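Local coordinates for monosaccharide ABC transporter substrate-binding protein, CUT2 family (Bradyrhizobium sp., PDB 4YHS), which probably captures a sugar or related small solute in the periplasm and delivers it to an ABC importer of the CUT2 family, and here holds bis-tris, at residues Thr100-Gln105 with Asp128-Val133; Glu110-Val113 with Ala119-Ile122; Val253-Ala258 with Gly289-Ala294; Gly172-Lys177 with Asp272-Tyr277. One frame throughout, in Å; residues are numbered along the deposited sequence.

Interaction 1 (Thr100-Gln105 with Asp128-Val133); sequences TELNKQ and DGLNKV
Leu-102 and Gly-129 bring the first turn of helix 102-115 and the type I turn Asp-128 to Asn-131 closest, their CA atoms 7.1 Å apart, the turn leading directly into helix 131-138. Leu-102, with CG anti to the backbone N (chi1 174°), lays its two methyls against this turn from the helix side. CD2 lies 4.0 Å from CA of Gly-129, where the lack of a side chain leaves it room. CD1 is pressed against CD2 of Leu-130 at 3.5 Å, tighter than a usual methyl contact, as the two leucines slide past each other in opposite directions. Both methyls of Leu-130 also lie by the Gln-105 amide, whose extended chain crosses the leucine at about a right angle and sets OE1 3.7 Å from Leu-130 CD1. The amide of Gln-105 is nevertheless well supplied with polar partners: OE1 accepts from Ile-125 N, while NE2 donates to Ser-64 OG and Gly-123 O. Replacing Leu-130 by an alanine would probably open a gap between Leu-102 and the Gln-105 amide, leaving Leu-102 CD1 without its methyl neighbour. Across the two segments the attraction is purely van der Waals; Leu-130 thus acts as an apolar cover beside a buried amide whose rotation is fixed by bonds at both its oxygen and its nitrogen.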
loop_
_atom_site.group_PDB
_atom_site.type_symbol
_atom_site.label_atom_id
_atom_site.label_comp_id
_atom_site.label_asym_id
_atom_site.label_seq_id
_atom_site.Cartn_x
_atom_site.Cartn_y
_atom_site.Cartn_z
ATOM N N THR A 100 -15.976 -9.393 0.778
ATOM C CA THR A 100 -16.850 -10.519 1.011
ATOM C C THR A 100 -17.130 -11.308 -0.282
ATOM O O THR A 100 -17.815 -12.335 -0.274
ATOM C CB THR A 100 -18.218 -10.067 1.596
ATOM O OG1 THR A 100 -18.774 -9.041 0.767
ATOM C CG2 THR A 100 -18.041 -9.522 3.007
ATOM N N GLU A 101 -16.607 -10.822 -1.395
ATOM C CA GLU A 101 -17.094 -11.254 -2.707
ATOM C C GLU A 101 -16.089 -12.081 -3.508
ATOM O O GLU A 101 -15.967 -11.897 -4.718
ATOM C CB GLU A 101 -17.515 -10.030 -3.533
ATOM C CG GLU A 101 -18.587 -9.175 -2.849
ATOM C CD GLU A 101 -19.814 -9.969 -2.505
ATOM O OE1 GLU A 101 -20.462 -10.490 -3.443
ATOM O OE2 GLU A 101 -20.112 -10.117 -1.298
ATOM N N LEU A 102 -15.421 -13.030 -2.857
ATOM C CA LEU A 102 -14.480 -13.893 -3.558
ATOM C C LEU A 102 -15.145 -14.601 -4.758
ATOM O O LEU A 102 -14.562 -14.670 -5.823
ATOM C CB LEU A 102 -13.887 -14.925 -2.606
ATOM C CG LEU A 102 -12.988 -15.993 -3.244
ATOM C CD1 LEU A 102 -11.706 -15.398 -3.756
ATOM C CD2 LEU A 102 -12.701 -17.117 -2.274
ATOM N N ASN A 103 -16.349 -15.134 -4.586
ATOM C CA ASN A 103 -17.004 -15.862 -5.671
ATOM C C ASN A 103 -17.299 -14.993 -6.879
ATOM O O ASN A 103 -17.237 -15.464 -8.015
ATOM C CB ASN A 103 -18.287 -16.504 -5.173
ATOM C CG ASN A 103 -18.020 -17.632 -4.218
ATOM O OD1 ASN A 103 -16.973 -18.277 -4.287
ATOM N ND2 ASN A 103 -18.960 -17.874 -3.306
ATOM N N LYS A 104 -17.579 -13.715 -6.651
ATOM C CA LYS A 104 -17.829 -12.804 -7.764
ATOM C C LYS A 104 -16.502 -12.498 -8.468
ATOM O O LYS A 104 -16.445 -12.409 -9.686
ATOM C CB LYS A 104 -18.525 -11.536 -7.290
ATOM C CG LYS A 104 -18.566 -10.421 -8.305
ATOM C CD LYS A 104 -19.380 -10.791 -9.520
ATOM C CE LYS A 104 -20.874 -10.576 -9.274
ATOM N NZ LYS A 104 -21.538 -10.023 -10.492
ATOM N N GLN A 105 -15.415 -12.408 -7.716
ATOM C CA GLN A 105 -14.133 -12.150 -8.347
ATOM C C GLN A 105 -13.735 -13.349 -9.212
ATOM O O GLN A 105 -13.257 -13.183 -10.326
ATOM C CB GLN A 105 -13.063 -11.840 -7.316
ATOM C CG GLN A 105 -11.712 -11.609 -7.961
ATOM C CD GLN A 105 -10.715 -11.024 -7.022
ATOM O OE1 GLN A 105 -10.547 -11.512 -5.914
ATOM N NE2 GLN A 105 -10.028 -9.956 -7.462
ATOM N N ASP A 128 -5.255 -17.436 -1.146
ATOM C CA ASP A 128 -5.398 -18.778 -1.704
ATOM C C ASP A 128 -6.657 -18.982 -2.550
ATOM O O ASP A 128 -6.760 -19.968 -3.257
ATOM C CB ASP A 128 -5.466 -19.821 -0.589
ATOM C CG ASP A 128 -4.321 -19.710 0.392
ATOM O OD1 ASP A 128 -3.264 -19.124 0.043
ATOM O OD2 ASP A 128 -4.492 -20.225 1.521
ATOM N N GLY A 129 -7.636 -18.087 -2.426
ATOM C CA GLY A 129 -8.977 -18.366 -2.922
ATOM C C GLY A 129 -9.103 -18.396 -4.439
ATOM O O GLY A 129 -10.048 -18.957 -4.986
ATOM N N LEU A 130 -8.154 -17.747 -5.112
ATOM C CA LEU A 130 -8.135 -17.683 -6.576
ATOM C C LEU A 130 -7.152 -18.679 -7.189
ATOM O O LEU A 130 -6.992 -18.727 -8.409
ATOM C CB LEU A 130 -7.750 -16.285 -7.044
ATOM C CG LEU A 130 -8.551 -15.123 -6.475
ATOM C CD1 LEU A 130 -7.966 -13.842 -7.038
ATOM C CD2 LEU A 130 -10.027 -15.283 -6.818
ATOM N N ASN A 131 -6.501 -19.476 -6.351
ATOM C CA ASN A 131 -5.462 -20.387 -6.835
ATOM C C ASN A 131 -5.971 -21.393 -7.879
ATOM O O ASN A 131 -5.280 -21.707 -8.842
ATOM C CB ASN A 131 -4.836 -21.123 -5.651
ATOM C CG ASN A 131 -3.887 -20.247 -4.855
ATOM O OD1 ASN A 131 -3.751 -19.040 -5.126
ATOM N ND2 ASN A 131 -3.239 -20.839 -3.846
ATOM N N LYS A 132 -7.173 -21.906 -7.697
ATOM C CA LYS A 132 -7.713 -22.847 -8.668
ATOM C C LYS A 132 -7.926 -22.162 -10.030
ATOM O O LYS A 132 -7.493 -22.678 -11.071
ATOM C CB LYS A 132 -9.011 -23.441 -8.150
ATOM C CG LYS A 132 -9.688 -24.400 -9.090
ATOM C CD LYS A 132 -10.899 -25.018 -8.408
ATOM C CE LYS A 132 -11.579 -26.057 -9.283
ATOM N NZ LYS A 132 -11.648 -25.635 -10.710
ATOM N N VAL A 133 -8.569 -21.002 -10.042
ATOM C CA VAL A 133 -8.832 -20.341 -11.319
ATOM C C VAL A 133 -7.537 -19.796 -11.944
ATOM O O VAL A 133 -7.370 -19.825 -13.172
ATOM C CB VAL A 133 -9.882 -19.202 -11.190
ATOM C CG1 VAL A 133 -9.396 -18.053 -10.270
ATOM C CG2 VAL A 133 -10.258 -18.670 -12.584
#

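Interaction 2 (Glu110-Val113 with Ala119-Ile122); sequences EDCV and AVII
Cys-112 and Val-113 lie near the C-terminal end of the helix in a beta-alpha-beta crossover, and both meet Val-120 of strand 119-122, to which the helix leads after a short connection. The nearest CA atoms, those of Val-113 and Val-120, are 8.0 Å apart, so side chains alone bridge the gap between helix and sheet. One methyl of each valine makes the main touch: CG2 of Val-113 meets CG2 of Val-120 at 3.9 Å, the side chains crossing at about a right angle. In both residues CG2 stands anti to the carbonyl carbon, beside the backbone N. The same methyl of Val-120 is also approached, more loosely, by SG of Cys-112 at 4.5 Å. A chi1 of 75° sets that sulfur between the backbone N and the carbonyl carbon of its own residue, and it forms a disulfide with Cys-62. The crossover runs from strand 90-95 through helix 102-115 to strand 119-122, and strand 60-65, which carries Cys-62, pairs in parallel with both of these strands; the disulfide therefore ties the crossover helix to the strand it passes over. This is the three-layer alpha/beta/alpha architecture of a periplasmic binding protein lobe. Val-120 faces the helix 102-115 side, where Ile-142 also touches both valines and Ile-137 of helix 131-138 packs on Val-113. Ala-119 and Ile-121 alternate to the other side of the sheet and pack on helix 299-314.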
loop_
_atom_site.group_PDB
_atom_site.type_symbol
_atom_site.label_atom_id
_atom_site.label_comp_id
_atom_site.label_asym_id
_atom_site.label_seq_id
_atom_site.Cartn_x
_atom_site.Cartn_y
_atom_site.Cartn_z
ATOM N N GLU A 110 -13.048 -15.474 -14.605
ATOM C CA GLU A 110 -13.406 -16.518 -15.565
ATOM C C GLU A 110 -14.033 -15.880 -16.808
ATOM O O GLU A 110 -13.706 -16.235 -17.943
ATOM C CB GLU A 110 -14.376 -17.521 -14.964
ATOM C CG GLU A 110 -13.760 -18.493 -13.991
ATOM C CD GLU A 110 -14.773 -19.400 -13.344
ATOM O OE1 GLU A 110 -15.937 -18.977 -13.127
ATOM O OE2 GLU A 110 -14.395 -20.549 -13.064
ATOM N N ASP A 111 -14.934 -14.933 -16.569
ATOM C CA ASP A 111 -15.647 -14.292 -17.663
ATOM C C ASP A 111 -14.711 -13.438 -18.530
ATOM O O ASP A 111 -14.861 -13.443 -19.756
ATOM C CB ASP A 111 -16.794 -13.447 -17.115
ATOM C CG ASP A 111 -17.912 -14.285 -16.507
ATOM O OD1 ASP A 111 -17.939 -15.526 -16.667
ATOM O OD2 ASP A 111 -18.791 -13.680 -15.880
ATOM N N CYS A 112 -13.752 -12.727 -17.948
ATOM C CA CYS A 112 -12.941 -11.817 -18.780
ATOM C C CYS A 112 -12.001 -12.690 -19.612
ATOM O O CYS A 112 -11.692 -12.350 -20.758
ATOM C CB CYS A 112 -12.195 -10.742 -17.964
ATOM S SG CYS A 112 -10.754 -11.244 -17.041
ATOM N N VAL A 113 -11.604 -13.839 -19.076
ATOM C CA VAL A 113 -10.761 -14.762 -19.843
ATOM C C VAL A 113 -11.556 -15.440 -20.972
ATOM O O VAL A 113 -11.056 -15.606 -22.093
ATOM C CB VAL A 113 -10.138 -15.837 -18.950
ATOM C CG1 VAL A 113 -9.375 -16.864 -19.820
ATOM C CG2 VAL A 113 -9.214 -15.171 -17.937
ATOM N N ALA A 119 -3.663 -10.836 -20.874
ATOM C CA ALA A 119 -3.111 -11.008 -19.526
ATOM C C ALA A 119 -4.160 -10.606 -18.496
ATOM O O ALA A 119 -5.073 -9.846 -18.809
ATOM C CB ALA A 119 -1.832 -10.171 -19.340
ATOM N N VAL A 120 -4.008 -11.146 -17.284
ATOM C CA VAL A 120 -4.878 -10.831 -16.162
ATOM C C VAL A 120 -4.060 -10.248 -14.993
ATOM O O VAL A 120 -3.113 -10.866 -14.528
ATOM C CB VAL A 120 -5.664 -12.085 -15.697
ATOM C CG1 VAL A 120 -6.544 -11.732 -14.513
ATOM C CG2 VAL A 120 -6.527 -12.636 -16.844
ATOM N N ILE A 121 -4.444 -9.064 -14.526
ATOM C CA ILE A 121 -3.843 -8.412 -13.374
ATOM C C ILE A 121 -4.861 -8.494 -12.243
ATOM O O ILE A 121 -5.983 -8.093 -12.420
ATOM C CB ILE A 121 -3.469 -6.946 -13.729
ATOM C CG1 ILE A 121 -2.396 -6.951 -14.823
ATOM C CG2 ILE A 121 -2.976 -6.173 -12.527
ATOM C CD1 ILE A 121 -2.183 -5.570 -15.443
ATOM N N ILE A 122 -4.470 -9.050 -11.102
ATOM C CA ILE A 122 -5.411 -9.348 -10.015
ATOM C C ILE A 122 -5.012 -8.713 -8.685
ATOM O O ILE A 122 -3.907 -8.927 -8.200
ATOM C CB ILE A 122 -5.516 -10.866 -9.763
ATOM C CG1 ILE A 122 -5.940 -11.622 -11.006
ATOM C CG2 ILE A 122 -6.528 -11.180 -8.652
ATOM C CD1 ILE A 122 -5.964 -13.130 -10.804
#

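Interaction 3 (Val253-Ala258 with Gly289-Ala294); sequences VTAEAA and GLIMAA
Ile-291 reaches toward helix 252-264 with its long branch and ends on the backbone of Ala-255. CG1 stands anti to the carbonyl carbon (chi1 -65°) and the chain continues fully extended (chi2 179°), a course that lays CD1 on the helix. There the single methyl touches two parts of the same residue: it is 3.8 Å from the carbonyl O of Ala-255 and 4.0 Å from CB of Ala-255. The short alanine side chain, itself turned toward Ile-291, allows the methyl to settle this near the main chain, and the nearest CA atoms, those of Ala-255 and Ile-291, are 7.0 Å apart. CD1 also lies 4.2 Å from Glu-256 N, along the next peptide of the helix. Glu-256 sets off from the helix away from Ile-291, and its OE1 is hydrogen-bonded to OG1 of Thr-279. On the strand side, Ala-255 also touches Ala-275, so the helix rests on both strand 272-275 and the chain that follows helix 280-287. That helix ends in a Schellman motif at Gly-289, and Ile-291 is held by a backbone hydrogen bond with Gly-285. The arrangement is that of an alpha/beta lobe in which a helix packs against the sheet edge, here just where the chain enters strand 293-296, which pairs antiparallel with strand 322-331 in the other sheet of the protein.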
loop_
_atom_site.group_PDB
_atom_site.type_symbol
_atom_site.label_atom_id
_atom_site.label_comp_id
_atom_site.label_asym_id
_atom_site.label_seq_id
_atom_site.Cartn_x
_atom_site.Cartn_y
_atom_site.Cartn_z
ATOM N N VAL A 253 -6.693 5.512 10.199
ATOM C CA VAL A 253 -7.949 5.825 10.873
ATOM C C VAL A 253 -7.686 6.445 12.258
ATOM O O VAL A 253 -8.348 7.406 12.684
ATOM C CB VAL A 253 -8.821 4.561 11.012
ATOM C CG1 VAL A 253 -10.082 4.855 11.820
ATOM C CG2 VAL A 253 -9.171 4.050 9.620
ATOM N N THR A 254 -6.728 5.860 12.969
ATOM C CA THR A 254 -6.339 6.322 14.296
ATOM C C THR A 254 -5.782 7.753 14.252
ATOM O O THR A 254 -6.177 8.635 15.038
ATOM C CB THR A 254 -5.244 5.417 14.904
ATOM O OG1 THR A 254 -5.586 4.031 14.755
ATOM C CG2 THR A 254 -5.081 5.722 16.373
ATOM N N ALA A 255 -4.853 7.978 13.336
ATOM C CA ALA A 255 -4.210 9.308 13.206
ATOM C C ALA A 255 -5.240 10.351 12.800
ATOM O O ALA A 255 -5.246 11.451 13.349
ATOM C CB ALA A 255 -3.114 9.263 12.205
ATOM N N GLU A 256 -6.110 10.016 11.848
ATOM C CA GLU A 256 -7.133 10.985 11.442
ATOM C C GLU A 256 -8.088 11.308 12.576
ATOM O O GLU A 256 -8.395 12.479 12.814
ATOM C CB GLU A 256 -7.914 10.491 10.233
ATOM C CG GLU A 256 -7.065 10.291 9.002
ATOM C CD GLU A 256 -7.871 9.726 7.827
ATOM O OE1 GLU A 256 -7.449 8.711 7.216
ATOM O OE2 GLU A 256 -8.925 10.314 7.531
ATOM N N ALA A 257 -8.543 10.284 13.304
ATOM C CA ALA A 257 -9.484 10.509 14.394
ATOM C C ALA A 257 -8.819 11.250 15.565
ATOM O O ALA A 257 -9.478 12.038 16.249
ATOM C CB ALA A 257 -10.106 9.160 14.862
ATOM N N ALA A 258 -7.510 11.053 15.756
ATOM C CA ALA A 258 -6.788 11.643 16.892
ATOM C C ALA A 258 -6.640 13.164 16.758
ATOM O O ALA A 258 -6.494 13.875 17.758
ATOM C CB ALA A 258 -5.405 10.986 17.033
ATOM N N GLY A 289 -0.239 20.422 9.081
ATOM C CA GLY A 289 0.587 20.455 10.283
ATOM C C GLY A 289 -0.000 19.700 11.467
ATOM O O GLY A 289 0.517 19.793 12.570
ATOM N N LEU A 290 -1.083 18.969 11.245
ATOM C CA LEU A 290 -1.816 18.313 12.342
ATOM C C LEU A 290 -1.397 16.859 12.540
ATOM O O LEU A 290 -1.554 16.292 13.641
ATOM C CB LEU A 290 -3.326 18.374 12.075
ATOM C CG LEU A 290 -3.973 19.763 11.950
ATOM C CD1 LEU A 290 -5.453 19.604 11.712
ATOM C CD2 LEU A 290 -3.754 20.584 13.201
ATOM N N ILE A 291 -0.905 16.246 11.472
ATOM C CA ILE A 291 -0.333 14.892 11.543
ATOM C C ILE A 291 1.124 15.010 11.136
ATOM O O ILE A 291 1.445 15.744 10.191
ATOM C CB ILE A 291 -1.074 13.897 10.624
ATOM C CG1 ILE A 291 -2.522 13.708 11.107
ATOM C CG2 ILE A 291 -0.339 12.588 10.585
ATOM C CD1 ILE A 291 -3.355 12.798 10.290
HETATM N N MSE A 292 2.028 14.351 11.857
HETATM C CA MSE A 292 3.453 14.543 11.601
HETATM C C MSE A 292 3.971 13.788 10.383
HETATM O O MSE A 292 4.755 14.336 9.578
HETATM C CB MSE A 292 4.293 14.118 12.803
HETATM C CG MSE A 292 5.812 14.176 12.520
HETATM SE SE MSE A 292 6.759 13.797 14.212
HETATM C CE MSE A 292 7.021 15.616 14.730
ATOM N N ALA A 293 3.596 12.521 10.264
ATOM C CA ALA A 293 4.222 11.660 9.246
ATOM C C ALA A 293 3.468 10.366 9.004
ATOM O O ALA A 293 2.757 9.876 9.889
ATOM C CB ALA A 293 5.655 11.322 9.668
ATOM N N ALA A 294 3.681 9.789 7.819
ATOM C CA ALA A 294 3.202 8.452 7.480
ATOM C C ALA A 294 4.006 7.947 6.270
ATOM O O ALA A 294 4.387 8.739 5.433
ATOM C CB ALA A 294 1.695 8.469 7.145
#

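Interaction 4 (Gly172-Lys177 with Asp272-Tyr277); sequences GSYLAK and DLLAFY
Leu-274 and Leu-175 both carry CG anti to the carbonyl carbon (chi1 -68° and -72°), whereas Tyr-174 has CG anti to the backbone N (chi1 -175°); the three side chains thereby converge between helix 164-178 and strand 272-275. This is one helix-to-sheet interface of a three-layer alpha/beta/alpha lobe: the strand is an outermost one of a four-stranded parallel sheet, with helix 164-178 on one side and helix 252-264, which meets Leu-273, on the other. The nearest CA atoms, of Leu-175 and Leu-274, stand 9.5 Å apart, a gap filled by branched side chains. The two leucines reach toward each other tip to tip. CD2 of Leu-175 makes even contact with both methyls of its partner, 3.9 Å from Leu-274 CD1 and 3.9 Å from Leu-274 CD2. Tyr-247 of the adjacent strand 247-250 touches both leucines. Tyr-174 meets Leu-274 at an oblique angle, and with its ring carbon rather than its hydroxyl. Further along the ring, OH is hydrogen-bonded to OD2 of Asp-331, while Met-292, a selenomethionine, also packs on this tyrosine. Leu-274 CD2 is thus the methyl shared by both helix residues: besides the Leu-175 contact, it lies 3.9 Å from CD2 of the Tyr-174 ring.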
loop_
_atom_site.group_PDB
_atom_site.type_symbol
_atom_site.label_atom_id
_atom_site.label_comp_id
_atom_site.label_asym_id
_atom_site.label_seq_id
_atom_site.Cartn_x
_atom_site.Cartn_y
_atom_site.Cartn_z
ATOM N N GLY A 172 8.585 3.165 12.350
ATOM C CA GLY A 172 9.345 3.035 13.572
ATOM C C GLY A 172 10.731 3.667 13.474
ATOM O O GLY A 172 11.174 4.352 14.394
ATOM N N SER A 173 11.421 3.443 12.358
ATOM C CA SER A 173 12.799 3.951 12.187
ATOM C C SER A 173 12.837 5.455 12.159
ATOM O O SER A 173 13.760 6.063 12.687
ATOM C CB SER A 173 13.420 3.416 10.893
ATOM O OG SER A 173 13.696 2.041 11.021
ATOM N N TYR A 174 11.834 6.040 11.502
ATOM C CA TYR A 174 11.606 7.485 11.524
ATOM C C TYR A 174 11.595 8.036 12.962
ATOM O O TYR A 174 12.250 9.036 13.290
ATOM C CB TYR A 174 10.278 7.801 10.824
ATOM C CG TYR A 174 9.954 9.282 10.666
ATOM C CD1 TYR A 174 10.477 10.023 9.602
ATOM C CD2 TYR A 174 9.115 9.932 11.558
ATOM C CE1 TYR A 174 10.166 11.387 9.440
ATOM C CE2 TYR A 174 8.804 11.271 11.403
ATOM C CZ TYR A 174 9.334 11.993 10.338
ATOM O OH TYR A 174 8.996 13.327 10.228
ATOM N N LEU A 175 10.839 7.401 13.834
ATOM C CA LEU A 175 10.801 7.853 15.222
ATOM C C LEU A 175 12.106 7.543 15.950
ATOM O O LEU A 175 12.630 8.368 16.683
ATOM C CB LEU A 175 9.628 7.220 15.962
ATOM C CG LEU A 175 8.260 7.757 15.571
ATOM C CD1 LEU A 175 7.212 6.991 16.304
ATOM C CD2 LEU A 175 8.126 9.263 15.878
ATOM N N ALA A 176 12.631 6.338 15.745
ATOM C CA ALA A 176 13.850 5.947 16.436
ATOM C C ALA A 176 15.036 6.886 16.117
ATOM O O ALA A 176 15.864 7.136 16.982
ATOM C CB ALA A 176 14.198 4.511 16.084
ATOM N N LYS A 177 15.100 7.404 14.886
ATOM C CA LYS A 177 16.165 8.329 14.507
ATOM C C LYS A 177 16.047 9.642 15.278
ATOM O O LYS A 177 17.055 10.238 15.669
ATOM C CB LYS A 177 16.133 8.602 12.995
ATOM C CG LYS A 177 16.739 7.506 12.106
ATOM C CD LYS A 177 16.295 7.701 10.673
ATOM C CE LYS A 177 17.165 6.948 9.685
ATOM N NZ LYS A 177 16.566 5.652 9.270
ATOM N N ASP A 272 2.395 14.382 19.008
ATOM C CA ASP A 272 2.389 14.246 17.562
ATOM C C ASP A 272 1.789 12.938 17.080
ATOM O O ASP A 272 1.850 11.901 17.764
ATOM C CB ASP A 272 3.807 14.389 17.024
ATOM C CG ASP A 272 4.257 15.824 17.002
ATOM O OD1 ASP A 272 3.703 16.575 16.199
ATOM O OD2 ASP A 272 5.136 16.198 17.799
ATOM N N LEU A 273 1.189 13.009 15.897
ATOM C CA LEU A 273 0.449 11.879 15.335
ATOM C C LEU A 273 1.181 11.263 14.160
ATOM O O LEU A 273 1.725 11.976 13.312
ATOM C CB LEU A 273 -0.943 12.326 14.924
ATOM C CG LEU A 273 -1.688 13.130 15.985
ATOM C CD1 LEU A 273 -3.015 13.635 15.445
ATOM C CD2 LEU A 273 -1.930 12.261 17.226
ATOM N N LEU A 274 1.173 9.934 14.092
ATOM C CA LEU A 274 1.734 9.253 12.936
ATOM C C LEU A 274 0.821 8.122 12.535
ATOM O O LEU A 274 0.126 7.551 13.387
ATOM C CB LEU A 274 3.146 8.727 13.235
ATOM C CG LEU A 274 4.316 9.689 13.453
ATOM C CD1 LEU A 274 4.448 10.101 14.911
ATOM C CD2 LEU A 274 5.582 9.012 12.981
ATOM N N ALA A 275 0.797 7.822 11.232
ATOM C CA ALA A 275 0.119 6.641 10.718
ATOM C C ALA A 275 1.176 5.730 10.080
ATOM O O ALA A 275 2.243 6.221 9.678
ATOM C CB ALA A 275 -0.968 7.025 9.697
ATOM N N PHE A 276 0.910 4.422 9.992
ATOM C CA PHE A 276 1.849 3.540 9.286
ATOM C C PHE A 276 1.371 3.206 7.869
ATOM O O PHE A 276 1.940 2.329 7.207
ATOM C CB PHE A 276 2.158 2.244 10.074
ATOM C CG PHE A 276 0.985 1.327 10.307
ATOM C CD1 PHE A 276 0.669 0.321 9.398
ATOM C CD2 PHE A 276 0.260 1.410 11.486
ATOM C CE1 PHE A 276 -0.396 -0.566 9.640
ATOM C CE2 PHE A 276 -0.775 0.527 11.740
ATOM C CZ PHE A 276 -1.112 -0.456 10.816
ATOM N N TYR A 277 0.423 3.991 7.379
ATOM C CA TYR A 277 0.062 3.913 5.958
ATOM C C TYR A 277 -0.661 5.211 5.520
ATOM O O TYR A 277 -0.978 6.090 6.343
ATOM C CB TYR A 277 -0.765 2.624 5.667
ATOM C CG TYR A 277 -2.128 2.495 6.301
ATOM C CD1 TYR A 277 -3.274 2.959 5.642
ATOM C CD2 TYR A 277 -2.293 1.869 7.527
ATOM C CE1 TYR A 277 -4.516 2.835 6.200
ATOM C CE2 TYR A 277 -3.543 1.757 8.107
ATOM C CZ TYR A 277 -4.651 2.225 7.439
ATOM O OH TYR A 277 -5.894 2.120 8.013
#

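How the interactions relate
The four contacts form two pairs on opposite sides of the chain's centre, with 34 to 38 Å between centres across the pairs. Interactions 1 and 2 share helix 102-115 and join through Ile-122, whose CG2 lies 3.4 Å from Leu-130 CD1. Interaction 1, at the helix start, is only partly buried and includes a polar amide; interaction 2, near its end, is buried and backed by a disulfide. Interactions 3 and 4, both buried, meet along strand 272-275: Met-292 N lies 2.8 Å from Leu-273 O, a probable hydrogen bond. Interaction 3 sets a methyl against helix backbone, whereas interaction 4 relies on leucine methyls and an aromatic ring.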